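Local coordinates for EvdO1 (Micromonospora carbonacea, PDB 4XBZ), which probably catalyses an oxidative cyclization in orthosomycin antibiotic biosynthesis, as an oxygenase of the phytanoyl-CoA dioxygenase family with a double-stranded beta-helix fold, at residues A[116-125]-A[288-298]; A[270-281]-A[325-333]. All blocks are in the same frame, centred on the assembly; numbering follows the deposited sequence.

Contact 1 (A[116-125]-A[288-298]); sequences RPIAMLAGHP and CIQMRANEPQF
Arg292 is fully stretched, with CG anti to the backbone N (chi1 180°) and the chain extended to NE, and this reach brings its guanidinium to Met120 on the other helix. Its NH1 donates to Met120 O at 2.8 Å, with the acceptor close to the guanidinium plane. The donor stands 59° out of the carbonyl plane, while Gly123 N reaches the same oxygen from the opposite face, so one buried carbonyl serves both a turn and a side chain. The flat group is sandwiched between His124 CA and Phe298 CZ. Glu68 and Glu301 form salt bridges with it, which would be expected to offset its buried charge. Flexible, unbranched Met120 suits the uneven surface beside it: its CG lies 3.7 Å from Met291 CE, and its CE meets the rim of the Phe298 ring at CE2, 3.9 Å away. Met291, bent at chi3, also sets CE over one face of the Arg116 guanidinium, 3.3 Å from NH1. The salt bridge from Arg116 NH2 to Glu295 OE1 is long, at 3.9 Å. Small residues let the two segments come close. Cys288 SG lies 4.0 Å from Ala122 CB and also touches Ala119, and Gly123, with no side chain, lets its CA come within 4.2 Å of Ile289 CA. Helix 116-121 crosses the 288-293 end of helix 275-293 at -108°. A type I turn from Leu121 leads to His124, the N-cap of helix 125-134, and Leu121 and Ala122 rest on Phe259: helical packing against the larger sheet of the double-stranded beta-helix.

Contact 2 (A[270-281]-A[325-333]); sequences LGPHSAEYIGLK and RFAHEEYWR
His273 O is gripped side-on by Arg333, NE at 3.1 Å and NH2 at 3.2 Å; NH2 lies in the carbonyl plane, whereas NE stands 38° above it. NH2 also bonds Trp268 O. Arginine suits this place because two of its nitrogens can converge on one oxygen. The backbones form a single beta bridge, with Ser274 N donating to Tyr331 O (2.8 Å) and Arg333 N to Pro272 O (3.1 Å). Histidine offers two ring nitrogens: His273 NE2 and His328 ND1 share a hydrogen bond of 2.9 Å, and His273 ND1 bonds Glu267. Trp332 turns its edge to one face of the His273 ring, planes at 87°, while the Tyr277 ring covers the other face, placed there with Tyr277 CG anti to the backbone N (chi1 -176°). Pro272, after a cis peptide bond, lays CB over the Trp332 face, 3.5 Å from CH2. Further along, Leu280 CB sits over the Phe326 ring in a CH-pi contact, and a water joins Tyr277 OH to Phe326 O. The C-terminal segment is thus held against the start of helix 275-293 and the end of helix 264-270, with His328 stacking on Trp143 of strand 139-147.

Helix 275-293 is common to both contacts: contact 2 engages its first turns and contact 1 its last. Their centres are 23 Å apart and their nearest atoms about 7 Å, so they do not touch. Segments 116-125 and 325-333 thereby dock at different ends of one long helix, and both contacts lean on neighbouring antiparallel strands of the larger sheet, contact 1 through Phe259 of strand 256-263 and contact 2 through Thr142 and Trp143 of strand 139-147. The nickel ligands His160, Asp162 and His244 belong to neither contact. His160 and His244 lie on strands of the smaller sheet. Contact 2 also reaches the second subunit, where Leu270 packs on Asn168 of that chain.

Contact 1 (A[116-125]-A[288-298])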
loop_
_atom_site.group_PDB
_atom_site.type_symbol
_atom_site.label_atom_id
_atom_site.label_comp_id
_atom_site.label_asym_id
_atom_site.label_seq_id
_atom_site.Cartn_x
_atom_site.Cartn_y
_atom_site.Cartn_z
ATOM N N ARG A 116 25.430 12.263 -10.955
ATOM C CA ARG A 116 24.843 13.125 -9.942
ATOM C C ARG A 116 23.399 13.572 -10.253
ATOM O O ARG A 116 22.565 13.647 -9.338
ATOM C CB ARG A 116 25.750 14.348 -9.718
ATOM C CG ARG A 116 25.375 15.190 -8.496
ATOM C CD ARG A 116 26.313 16.378 -8.258
ATOM N NE ARG A 116 25.681 17.361 -7.382
ATOM C CZ ARG A 116 25.743 17.328 -6.056
ATOM N NH1 ARG A 116 26.428 16.366 -5.459
ATOM N NH2 ARG A 116 25.125 18.255 -5.326
ATOM N N PRO A 117 23.082 13.871 -11.533
ATOM C CA PRO A 117 21.680 14.248 -11.747
ATOM C C PRO A 117 20.695 13.113 -11.460
ATOM O O PRO A 117 19.535 13.372 -11.125
ATOM C CB PRO A 117 21.643 14.630 -13.229
ATOM C CG PRO A 117 23.035 15.049 -13.532
ATOM C CD PRO A 117 23.900 14.117 -12.737
ATOM N N ILE A 118 21.153 11.874 -11.591
ATOM C CA ILE A 118 20.284 10.726 -11.362
ATOM C C ILE A 118 20.133 10.400 -9.850
ATOM O O ILE A 118 19.043 10.026 -9.394
ATOM C CB ILE A 118 20.799 9.509 -12.156
ATOM C CG1 ILE A 118 20.743 9.824 -13.664
ATOM C CG2 ILE A 118 19.987 8.271 -11.843
ATOM C CD1 ILE A 118 21.131 8.653 -14.557
ATOM N N ALA A 119 21.202 10.591 -9.076
ATOM C CA ALA A 119 21.115 10.487 -7.620
ATOM C C ALA A 119 20.092 11.477 -7.052
ATOM O O ALA A 119 19.260 11.124 -6.217
ATOM C CB ALA A 119 22.478 10.715 -6.986
ATOM N N MET A 120 20.141 12.716 -7.523
ATOM C CA MET A 120 19.171 13.722 -7.110
ATOM C C MET A 120 17.751 13.354 -7.564
ATOM O O MET A 120 16.766 13.627 -6.864
ATOM C CB MET A 120 19.575 15.102 -7.648
ATOM C CG MET A 120 20.925 15.613 -7.088
ATOM S SD MET A 120 21.191 17.408 -7.180
ATOM C CE MET A 120 21.168 17.680 -8.958
ATOM N N LEU A 121 17.652 12.733 -8.738
ATOM C CA LEU A 121 16.372 12.214 -9.218
ATOM C C LEU A 121 15.859 11.180 -8.216
ATOM O O LEU A 121 14.659 11.092 -7.954
ATOM C CB LEU A 121 16.513 11.600 -10.620
ATOM C CG LEU A 121 15.284 10.890 -11.228
ATOM C CD1 LEU A 121 14.086 11.831 -11.344
ATOM C CD2 LEU A 121 15.624 10.281 -12.593
ATOM N N ALA A 122 16.783 10.425 -7.628
ATOM C CA ALA A 122 16.420 9.381 -6.689
ATOM C C ALA A 122 15.911 9.957 -5.370
ATOM O O ALA A 122 15.378 9.224 -4.550
ATOM C CB ALA A 122 17.607 8.433 -6.451
ATOM N N GLY A 123 16.055 11.265 -5.176
ATOM C CA GLY A 123 15.484 11.930 -4.012
ATOM C C GLY A 123 14.299 12.826 -4.331
ATOM O O GLY A 123 13.865 13.615 -3.495
ATOM N N HIS A 124 13.789 12.711 -5.557
ATOM C CA HIS A 124 12.668 13.526 -6.039
ATOM C C HIS A 124 11.435 13.355 -5.157
ATOM O O HIS A 124 10.866 12.264 -5.091
ATOM C CB HIS A 124 12.343 13.154 -7.492
ATOM C CG HIS A 124 11.401 14.097 -8.181
ATOM N ND1 HIS A 124 10.166 14.436 -7.665
ATOM C CD2 HIS A 124 11.502 14.744 -9.368
ATOM C CE1 HIS A 124 9.553 15.260 -8.497
ATOM N NE2 HIS A 124 10.340 15.461 -9.539
ATOM N N PRO A 125 11.001 14.451 -4.504
ATOM C CA PRO A 125 9.977 14.446 -3.452
ATOM C C PRO A 125 8.579 14.040 -3.936
ATOM O O PRO A 125 7.832 13.482 -3.133
ATOM C CB PRO A 125 9.983 15.896 -2.957
ATOM C CG PRO A 125 10.446 16.691 -4.146
ATOM C CD PRO A 125 11.431 15.819 -4.851
ATOM N N CYS A 288 20.605 11.080 -1.047
ATOM C CA CYS A 288 20.066 11.637 -2.287
ATOM C C CYS A 288 19.092 12.772 -2.003
ATOM O O CYS A 288 19.052 13.769 -2.735
ATOM C CB CYS A 288 19.379 10.559 -3.132
ATOM S SG CYS A 288 20.470 9.251 -3.753
ATOM N N ILE A 289 18.310 12.621 -0.939
ATOM C CA ILE A 289 17.334 13.639 -0.599
ATOM C C ILE A 289 18.072 14.919 -0.248
ATOM O O ILE A 289 17.670 16.006 -0.663
ATOM C CB ILE A 289 16.412 13.208 0.566
ATOM C CG1 ILE A 289 15.452 12.110 0.106
ATOM C CG2 ILE A 289 15.596 14.391 1.064
ATOM C CD1 ILE A 289 14.619 11.506 1.204
ATOM N N GLN A 290 19.171 14.781 0.484
ATOM C CA GLN A 290 19.921 15.941 0.953
ATOM C C GLN A 290 20.598 16.723 -0.182
ATOM O O GLN A 290 20.482 17.946 -0.243
ATOM C CB GLN A 290 20.968 15.519 1.984
ATOM C CG GLN A 290 21.324 16.624 2.969
ATOM C CD GLN A 290 22.217 16.132 4.093
ATOM O OE1 GLN A 290 23.372 15.761 3.869
ATOM N NE2 GLN A 290 21.676 16.104 5.310
ATOM N N MET A 291 21.302 16.044 -1.083
ATOM C CA MET A 291 21.933 16.790 -2.163
ATOM C C MET A 291 20.889 17.394 -3.113
ATOM O O MET A 291 21.164 18.399 -3.768
ATOM C CB MET A 291 22.937 15.931 -2.934
ATOM C CG MET A 291 22.554 14.487 -3.164
ATOM S SD MET A 291 23.949 13.562 -3.864
ATOM C CE MET A 291 23.969 14.230 -5.517
ATOM N N ARG A 292 19.688 16.822 -3.174
ATOM C CA ARG A 292 18.662 17.437 -4.006
ATOM C C ARG A 292 18.180 18.728 -3.329
ATOM O O ARG A 292 17.808 19.699 -3.999
ATOM C CB ARG A 292 17.499 16.476 -4.272
ATOM C CG ARG A 292 16.414 17.102 -5.128
ATOM C CD ARG A 292 15.237 16.197 -5.418
ATOM N NE ARG A 292 14.355 16.829 -6.393
ATOM C CZ ARG A 292 14.334 16.522 -7.689
ATOM N NH1 ARG A 292 15.116 15.554 -8.161
ATOM N NH2 ARG A 292 13.515 17.161 -8.509
ATOM N N ALA A 293 18.233 18.739 -1.999
ATOM C CA ALA A 293 17.844 19.895 -1.201
ATOM C C ALA A 293 18.831 21.058 -1.334
ATOM O O ALA A 293 18.428 22.208 -1.544
ATOM C CB ALA A 293 17.699 19.489 0.264
ATOM N N ASN A 294 20.120 20.748 -1.222
ATOM C CA ASN A 294 21.196 21.731 -1.372
ATOM C C ASN A 294 21.525 22.070 -2.829
ATOM O O ASN A 294 22.568 22.657 -3.122
ATOM C CB ASN A 294 22.460 21.223 -0.677
ATOM C CG ASN A 294 22.226 20.874 0.779
ATOM O OD1 ASN A 294 21.394 21.485 1.452
ATOM N ND2 ASN A 294 22.957 19.881 1.273
ATOM N N GLU A 295 20.641 21.682 -3.742
ATOM C CA GLU A 295 20.782 22.041 -5.145
ATOM C C GLU A 295 19.905 23.244 -5.461
ATOM O O GLU A 295 18.676 23.163 -5.358
ATOM C CB GLU A 295 20.403 20.871 -6.048
ATOM C CG GLU A 295 20.548 21.166 -7.530
ATOM C CD GLU A 295 22.003 21.254 -7.974
ATOM O OE1 GLU A 295 22.899 20.823 -7.209
ATOM O OE2 GLU A 295 22.242 21.746 -9.096
ATOM N N PRO A 296 20.537 24.365 -5.844
ATOM C CA PRO A 296 19.871 25.646 -6.119
ATOM C C PRO A 296 18.639 25.490 -6.997
ATOM O O PRO A 296 17.617 26.137 -6.747
ATOM C CB PRO A 296 20.955 26.465 -6.839
ATOM C CG PRO A 296 22.074 25.475 -7.152
ATOM C CD PRO A 296 21.987 24.437 -6.090
ATOM N N GLN A 297 18.739 24.622 -8.000
ATOM C CA GLN A 297 17.637 24.348 -8.916
ATOM C C GLN A 297 16.361 23.820 -8.223
ATOM O O GLN A 297 15.266 23.933 -8.773
ATOM C CB GLN A 297 18.098 23.340 -9.975
ATOM C CG GLN A 297 17.107 23.135 -11.115
ATOM C CD GLN A 297 17.444 21.947 -12.008
ATOM O OE1 GLN A 297 16.570 21.416 -12.698
ATOM N NE2 GLN A 297 18.710 21.529 -12.006
ATOM N N PHE A 298 16.497 23.239 -7.029
ATOM C CA PHE A 298 15.351 22.604 -6.370
ATOM C C PHE A 298 14.955 23.228 -5.031
ATOM O O PHE A 298 14.230 22.606 -4.258
ATOM C CB PHE A 298 15.621 21.116 -6.135
ATOM C CG PHE A 298 15.956 20.346 -7.374
ATOM C CD1 PHE A 298 15.090 20.333 -8.458
ATOM C CD2 PHE A 298 17.124 19.605 -7.440
ATOM C CE1 PHE A 298 15.399 19.608 -9.594
ATOM C CE2 PHE A 298 17.437 18.880 -8.562
ATOM C CZ PHE A 298 16.581 18.877 -9.639
#

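Contact 2 (A[270-281]-A[325-333])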
loop_
_atom_site.group_PDB
_atom_site.type_symbol
_atom_site.label_atom_id
_atom_site.label_comp_id
_atom_site.label_asym_id
_atom_site.label_seq_id
_atom_site.Cartn_x
_atom_site.Cartn_y
_atom_site.Cartn_z
ATOM N N LEU A 270 11.891 -11.337 4.764
ATOM C CA LEU A 270 11.790 -12.261 3.642
ATOM C C LEU A 270 12.964 -12.147 2.672
ATOM O O LEU A 270 13.068 -12.946 1.752
ATOM C CB LEU A 270 10.471 -12.043 2.889
ATOM C CG LEU A 270 9.175 -12.103 3.715
ATOM C CD1 LEU A 270 7.976 -11.900 2.816
ATOM C CD2 LEU A 270 9.032 -13.407 4.519
ATOM N N GLY A 271 13.846 -11.176 2.892
ATOM C CA GLY A 271 14.914 -10.878 1.945
ATOM C C GLY A 271 14.397 -10.075 0.755
ATOM O O GLY A 271 13.388 -9.373 0.889
ATOM N N PRO A 272 15.049 -10.187 -0.424
ATOM C CA PRO A 272 16.180 -11.049 -0.782
ATOM C C PRO A 272 17.542 -10.583 -0.294
ATOM O O PRO A 272 18.500 -11.339 -0.417
ATOM C CB PRO A 272 16.157 -11.028 -2.318
ATOM C CG PRO A 272 15.522 -9.745 -2.664
ATOM C CD PRO A 272 14.497 -9.500 -1.612
ATOM N N HIS A 273 17.646 -9.367 0.215
ATOM C CA HIS A 273 18.944 -8.864 0.629
ATOM C C HIS A 273 19.256 -9.209 2.074
ATOM O O HIS A 273 18.360 -9.516 2.858
ATOM C CB HIS A 273 19.027 -7.350 0.452
ATOM C CG HIS A 273 18.843 -6.899 -0.960
ATOM N ND1 HIS A 273 17.620 -6.511 -1.463
ATOM C CD2 HIS A 273 19.731 -6.772 -1.976
ATOM C CE1 HIS A 273 17.762 -6.161 -2.729
ATOM N NE2 HIS A 273 19.030 -6.320 -3.066
ATOM N N SER A 274 20.538 -9.130 2.422
ATOM C CA SER A 274 20.983 -9.318 3.793
ATOM C C SER A 274 20.426 -8.196 4.667
ATOM O O SER A 274 20.009 -7.167 4.155
ATOM C CB SER A 274 22.510 -9.369 3.845
ATOM O OG SER A 274 23.072 -8.136 3.445
ATOM N N ALA A 275 20.394 -8.402 5.981
ATOM C CA ALA A 275 19.755 -7.442 6.881
ATOM C C ALA A 275 20.477 -6.100 6.875
ATOM O O ALA A 275 19.866 -5.054 7.094
ATOM C CB ALA A 275 19.689 -8.000 8.306
ATOM N N GLU A 276 21.779 -6.159 6.614
ATOM C CA GLU A 276 22.658 -4.991 6.516
ATOM C C GLU A 276 22.299 -4.050 5.352
ATOM O O GLU A 276 22.436 -2.827 5.455
ATOM C CB GLU A 276 24.113 -5.472 6.370
ATOM C CG GLU A 276 25.176 -4.386 6.273
ATOM C CD GLU A 276 26.554 -4.948 5.911
ATOM O OE1 GLU A 276 26.623 -6.007 5.245
ATOM O OE2 GLU A 276 27.568 -4.336 6.300
ATOM N N TYR A 277 21.847 -4.633 4.246
ATOM C CA TYR A 277 21.471 -3.867 3.057
ATOM C C TYR A 277 20.504 -2.731 3.387
ATOM O O TYR A 277 20.675 -1.624 2.890
ATOM C CB TYR A 277 20.863 -4.802 2.011
ATOM C CG TYR A 277 20.494 -4.171 0.671
ATOM C CD1 TYR A 277 21.483 -3.836 -0.269
ATOM C CD2 TYR A 277 19.155 -3.962 0.321
ATOM C CE1 TYR A 277 21.153 -3.294 -1.489
ATOM C CE2 TYR A 277 18.810 -3.422 -0.916
ATOM C CZ TYR A 277 19.814 -3.093 -1.814
ATOM O OH TYR A 277 19.483 -2.548 -3.028
ATOM N N ILE A 278 19.527 -3.005 4.254
ATOM C CA ILE A 278 18.480 -2.040 4.582
ATOM C C ILE A 278 19.041 -0.705 5.081
ATOM O O ILE A 278 18.694 0.357 4.564
ATOM C CB ILE A 278 17.512 -2.617 5.654
ATOM C CG1 ILE A 278 16.881 -3.927 5.166
ATOM C CG2 ILE A 278 16.451 -1.585 6.044
ATOM C CD1 ILE A 278 15.885 -4.521 6.114
ATOM N N GLY A 279 19.913 -0.759 6.085
ATOM C CA GLY A 279 20.497 0.454 6.624
ATOM C C GLY A 279 21.297 1.236 5.596
ATOM O O GLY A 279 21.256 2.466 5.581
ATOM N N LEU A 280 22.018 0.523 4.729
ATOM C CA LEU A 280 22.864 1.170 3.733
ATOM C C LEU A 280 22.016 1.903 2.687
ATOM O O LEU A 280 22.322 3.045 2.312
ATOM C CB LEU A 280 23.797 0.145 3.073
ATOM C CG LEU A 280 24.714 -0.555 4.089
ATOM C CD1 LEU A 280 25.448 -1.764 3.502
ATOM C CD2 LEU A 280 25.694 0.433 4.693
ATOM N N LYS A 281 20.936 1.268 2.233
ATOM C CA LYS A 281 20.089 1.911 1.239
ATOM C C LYS A 281 19.308 3.072 1.839
ATOM O O LYS A 281 19.026 4.051 1.145
ATOM C CB LYS A 281 19.149 0.899 0.581
ATOM C CG LYS A 281 19.884 -0.201 -0.155
ATOM C CD LYS A 281 21.073 0.348 -0.984
ATOM C CE LYS A 281 20.630 1.314 -2.109
ATOM N NZ LYS A 281 20.160 0.618 -3.355
ATOM N N ARG A 325 26.668 2.901 -4.374
ATOM C CA ARG A 325 26.550 1.623 -5.059
ATOM C C ARG A 325 26.810 0.454 -4.132
ATOM O O ARG A 325 27.887 0.324 -3.556
ATOM C CB ARG A 325 27.499 1.568 -6.246
ATOM C CG ARG A 325 27.714 0.179 -6.820
ATOM C CD ARG A 325 28.936 0.179 -7.752
ATOM N NE ARG A 325 29.053 -1.053 -8.526
ATOM C CZ ARG A 325 29.621 -2.161 -8.064
ATOM N NH1 ARG A 325 30.106 -2.189 -6.827
ATOM N NH2 ARG A 325 29.696 -3.242 -8.831
ATOM N N PHE A 326 25.800 -0.401 -4.012
ATOM C CA PHE A 326 25.865 -1.572 -3.156
ATOM C C PHE A 326 25.439 -2.789 -3.915
ATOM O O PHE A 326 24.249 -3.048 -4.074
ATOM C CB PHE A 326 24.995 -1.364 -1.936
ATOM C CG PHE A 326 25.515 -0.305 -1.052
ATOM C CD1 PHE A 326 26.451 -0.614 -0.064
ATOM C CD2 PHE A 326 25.136 1.011 -1.245
ATOM C CE1 PHE A 326 26.962 0.371 0.746
ATOM C CE2 PHE A 326 25.653 2.005 -0.447
ATOM C CZ PHE A 326 26.567 1.686 0.559
ATOM N N ALA A 327 26.426 -3.535 -4.378
ATOM C CA ALA A 327 26.190 -4.608 -5.322
ATOM C C ALA A 327 25.400 -5.714 -4.666
ATOM O O ALA A 327 25.818 -6.269 -3.655
ATOM C CB ALA A 327 27.502 -5.139 -5.877
ATOM N N HIS A 328 24.259 -6.018 -5.280
ATOM C CA HIS A 328 23.291 -6.996 -4.787
ATOM C C HIS A 328 23.912 -8.330 -4.355
ATOM O O HIS A 328 23.517 -8.902 -3.339
ATOM C CB HIS A 328 22.218 -7.239 -5.865
ATOM C CG HIS A 328 21.442 -6.006 -6.232
ATOM N ND1 HIS A 328 20.534 -5.414 -5.376
ATOM C CD2 HIS A 328 21.457 -5.242 -7.352
ATOM C CE1 HIS A 328 20.023 -4.340 -5.954
ATOM N NE2 HIS A 328 20.565 -4.213 -7.153
ATOM N N GLU A 329 24.894 -8.814 -5.105
ATOM C CA GLU A 329 25.438 -10.143 -4.827
ATOM C C GLU A 329 26.281 -10.122 -3.557
ATOM O O GLU A 329 26.494 -11.159 -2.936
ATOM C CB GLU A 329 26.260 -10.668 -6.014
ATOM C CG GLU A 329 27.466 -9.836 -6.366
ATOM C CD GLU A 329 27.167 -8.731 -7.375
ATOM O OE1 GLU A 329 25.975 -8.384 -7.579
ATOM O OE2 GLU A 329 28.138 -8.217 -7.978
ATOM N N GLU A 330 26.719 -8.933 -3.153
ATOM C CA GLU A 330 27.493 -8.780 -1.925
ATOM C C GLU A 330 26.611 -8.581 -0.685
ATOM O O GLU A 330 27.106 -8.614 0.444
ATOM C CB GLU A 330 28.458 -7.598 -2.038
ATOM C CG GLU A 330 29.430 -7.670 -3.193
ATOM C CD GLU A 330 30.300 -6.435 -3.274
ATOM O OE1 GLU A 330 30.517 -5.783 -2.231
ATOM O OE2 GLU A 330 30.771 -6.117 -4.379
ATOM N N TYR A 331 25.322 -8.344 -0.902
ATOM C CA TYR A 331 24.371 -8.180 0.194
ATOM C C TYR A 331 23.153 -9.052 -0.027
ATOM O O TYR A 331 22.021 -8.596 0.086
ATOM C CB TYR A 331 23.956 -6.722 0.329
ATOM C CG TYR A 331 25.129 -5.801 0.520
ATOM C CD1 TYR A 331 25.724 -5.654 1.767
ATOM C CD2 TYR A 331 25.652 -5.077 -0.553
ATOM C CE1 TYR A 331 26.814 -4.810 1.950
ATOM C CE2 TYR A 331 26.725 -4.224 -0.383
ATOM C CZ TYR A 331 27.310 -4.098 0.872
ATOM O OH TYR A 331 28.387 -3.252 1.047
ATOM N N TRP A 332 23.402 -10.304 -0.386
ATOM C CA TRP A 332 22.345 -11.267 -0.686
ATOM C C TRP A 332 22.179 -12.150 0.546
ATOM O O TRP A 332 23.121 -12.283 1.323
ATOM C CB TRP A 332 22.720 -12.089 -1.923
ATOM C CG TRP A 332 21.586 -12.591 -2.766
ATOM C CD1 TRP A 332 21.315 -13.896 -3.088
ATOM C CD2 TRP A 332 20.593 -11.801 -3.430
ATOM N NE1 TRP A 332 20.206 -13.962 -3.896
ATOM C CE2 TRP A 332 19.743 -12.691 -4.119
ATOM C CE3 TRP A 332 20.329 -10.426 -3.499
ATOM C CZ2 TRP A 332 18.659 -12.250 -4.879
ATOM C CZ3 TRP A 332 19.239 -9.992 -4.241
ATOM C CH2 TRP A 332 18.425 -10.902 -4.925
ATOM N N ARG A 333 21.003 -12.743 0.742
ATOM C CA ARG A 333 20.813 -13.609 1.910
ATOM C C ARG A 333 20.364 -15.011 1.509
ATOM O O ARG A 333 20.034 -15.257 0.348
ATOM C CB ARG A 333 19.807 -12.999 2.879
ATOM C CG ARG A 333 18.430 -13.642 2.831
ATOM C CD ARG A 333 17.660 -13.423 4.141
ATOM N NE ARG A 333 17.619 -12.007 4.497
ATOM C CZ ARG A 333 16.818 -11.480 5.417
ATOM N NH1 ARG A 333 15.971 -12.256 6.090
ATOM N NH2 ARG A 333 16.868 -10.173 5.654
HETATM O O HOH W 1 21.646 -1.973 -4.655
HETATM O O HOH W 2 23.247 0.602 -4.673
#